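Side-chain contact in hypothetical protein AGR_pAT_315 (Agrobacterium tumefaciens str. C58, PDB 1VQY), which is of unknown function but belongs to the NIPSNAP family and has the alpha/beta fold of the dimeric alpha-beta barrel clan: residues Gln28-Leu33 and Ile50-Thr55. Sequence-based numbering, arbitrary orientation.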
# COMPACT_ATOMS: atom_id res chain seq x y z
N GLN B 28 19.33 -12.69 -10.40
CA GLN B 28 20.71 -13.16 -10.53
C GLN B 28 21.57 -12.23 -11.36
O GLN B 28 22.77 -12.13 -11.13
CB GLN B 28 20.76 -14.58 -11.10
CG GLN B 28 20.12 -15.65 -10.19
CD GLN B 28 20.67 -15.63 -8.76
OE1 GLN B 28 21.89 -15.70 -8.55
NE2 GLN B 28 19.77 -15.53 -7.78
N GLU B 29 20.96 -11.55 -12.32
CA GLU B 29 21.67 -10.55 -13.13
C GLU B 29 21.99 -9.30 -12.28
O GLU B 29 23.12 -8.81 -12.29
CB GLU B 29 20.83 -10.18 -14.35
CG GLU B 29 21.56 -9.42 -15.43
CD GLU B 29 20.65 -9.06 -16.62
OE1 GLU B 29 19.62 -9.75 -16.82
OE2 GLU B 29 20.97 -8.08 -17.34
N TYR B 30 20.99 -8.82 -11.54
CA TYR B 30 21.18 -7.73 -10.57
C TYR B 30 22.33 -8.05 -9.62
O TYR B 30 23.26 -7.26 -9.49
CB TYR B 30 19.91 -7.49 -9.74
CG TYR B 30 20.10 -6.41 -8.72
CD1 TYR B 30 20.63 -6.72 -7.45
CD2 TYR B 30 19.79 -5.08 -9.00
CE1 TYR B 30 20.83 -5.73 -6.49
CE2 TYR B 30 20.00 -4.08 -8.04
CZ TYR B 30 20.53 -4.41 -6.80
OH TYR B 30 20.76 -3.45 -5.83
N LEU B 31 22.24 -9.20 -8.97
CA LEU B 31 23.24 -9.66 -8.03
C LEU B 31 24.64 -9.78 -8.61
O LEU B 31 25.63 -9.44 -7.95
CB LEU B 31 22.82 -11.00 -7.45
CG LEU B 31 21.70 -10.94 -6.42
CD1 LEU B 31 21.40 -12.36 -5.94
CD2 LEU B 31 22.04 -9.97 -5.24
N LYS B 32 24.71 -10.27 -9.85
CA LYS B 32 25.98 -10.52 -10.52
C LYS B 32 26.68 -9.21 -10.81
O LYS B 32 27.89 -9.10 -10.62
CB LYS B 32 25.77 -11.31 -11.81
CG LYS B 32 27.06 -11.54 -12.58
CD LYS B 32 26.87 -12.26 -13.91
CE LYS B 32 28.19 -12.93 -14.31
NZ LYS B 32 28.13 -13.57 -15.64
N LEU B 33 25.94 -8.25 -11.31
CA LEU B 33 26.48 -6.91 -11.52
C LEU B 33 27.05 -6.30 -10.24
O LEU B 33 28.15 -5.74 -10.26
CB LEU B 33 25.41 -5.98 -12.09
CG LEU B 33 25.20 -6.17 -13.59
CD1 LEU B 33 23.89 -5.52 -13.99
CD2 LEU B 33 26.37 -5.62 -14.38
N ILE B 50 26.73 -1.94 5.59
CA ILE B 50 26.34 -2.69 6.79
C ILE B 50 25.89 -4.09 6.43
O ILE B 50 26.35 -5.06 7.01
CB ILE B 50 25.18 -1.99 7.55
CG1 ILE B 50 25.54 -0.53 7.89
CG2 ILE B 50 24.78 -2.79 8.79
CD1 ILE B 50 26.42 -0.39 9.07
N GLY B 51 24.98 -4.19 5.48
CA GLY B 51 24.41 -5.47 5.07
C GLY B 51 23.79 -5.39 3.70
O GLY B 51 23.47 -4.33 3.22
N TYR B 52 23.64 -6.54 3.04
CA TYR B 52 23.08 -6.59 1.69
C TYR B 52 22.29 -7.91 1.57
O TYR B 52 22.86 -8.99 1.71
CB TYR B 52 24.21 -6.50 0.65
CG TYR B 52 23.84 -5.78 -0.63
CD1 TYR B 52 22.82 -6.25 -1.47
CD2 TYR B 52 24.53 -4.64 -1.04
CE1 TYR B 52 22.50 -5.60 -2.65
CE2 TYR B 52 24.20 -3.97 -2.21
CZ TYR B 52 23.19 -4.46 -3.01
OH TYR B 52 22.88 -3.80 -4.20
N PHE B 53 20.98 -7.80 1.35
CA PHE B 53 20.08 -8.94 1.53
C PHE B 53 19.13 -9.15 0.35
O PHE B 53 18.80 -8.22 -0.37
CB PHE B 53 19.22 -8.75 2.79
CG PHE B 53 19.98 -8.34 4.02
CD1 PHE B 53 20.70 -9.28 4.75
CD2 PHE B 53 19.94 -7.03 4.47
CE1 PHE B 53 21.39 -8.92 5.89
CE2 PHE B 53 20.63 -6.65 5.62
CZ PHE B 53 21.36 -7.60 6.33
N VAL B 54 18.70 -10.40 0.17
CA VAL B 54 17.62 -10.74 -0.73
C VAL B 54 16.56 -11.41 0.14
O VAL B 54 16.90 -12.28 0.93
CB VAL B 54 18.09 -11.71 -1.84
CG1 VAL B 54 16.93 -12.11 -2.77
CG2 VAL B 54 19.19 -11.05 -2.65
N THR B 55 15.31 -10.97 0.02
CA THR B 55 14.22 -11.44 0.89
C THR B 55 13.79 -12.83 0.44
O THR B 55 13.56 -13.02 -0.74
CB THR B 55 12.99 -10.49 0.82
OG1 THR B 55 13.38 -9.16 1.16
CG2 THR B 55 11.90 -10.93 1.77
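In the ferredoxin-like alpha/beta fold of the dimeric alpha-beta barrel clan, helix 27-46 packs on the antiparallel sheet, and Tyr30 and Tyr52 meet between them. The pair illustrates how two tyrosines can bring their polar ends together in a buried layer between helix and sheet. Their side chains approach from opposite directions, one from helix 27-46 and one from strand 49-55, and a hydrogen bond of 2.7 Å joins Tyr30 OH to Tyr52 OH. Either hydroxyl could be the donor. The rings meet through their hydroxyl-bearing ends, each oxygen at the edge of the partner ring and near its plane, and do not stack; the closest ring carbons, Tyr30 CE1 and Tyr52 CE1, stand 4.2 Å apart. The CB of Tyr30 already points toward the strand, and with CG anti to the backbone N (chi1 178°) the ring extends on in that direction.

Around this buried bond, Tyr30 also packs on Val63 and His65 of the neighbouring strand and on Leu95 of helix 86-96, while the Tyr52 ring stacks with His65. Phe112 of a second subunit meets Tyr52 edge-to-face, and Phe53 to Thr55 pair with an antiparallel strand of that subunit, carrying the sheet across the interface. The helix thus packs on a strand that is outermost within its own chain and is continued by a strand of the second subunit.

Leu31 adds an apolar touch one residue further along the helix: both of its methyls face the same branch of Val54, CD2 at 4.0 Å and CD1 at 4.2 Å from Val54 CG2.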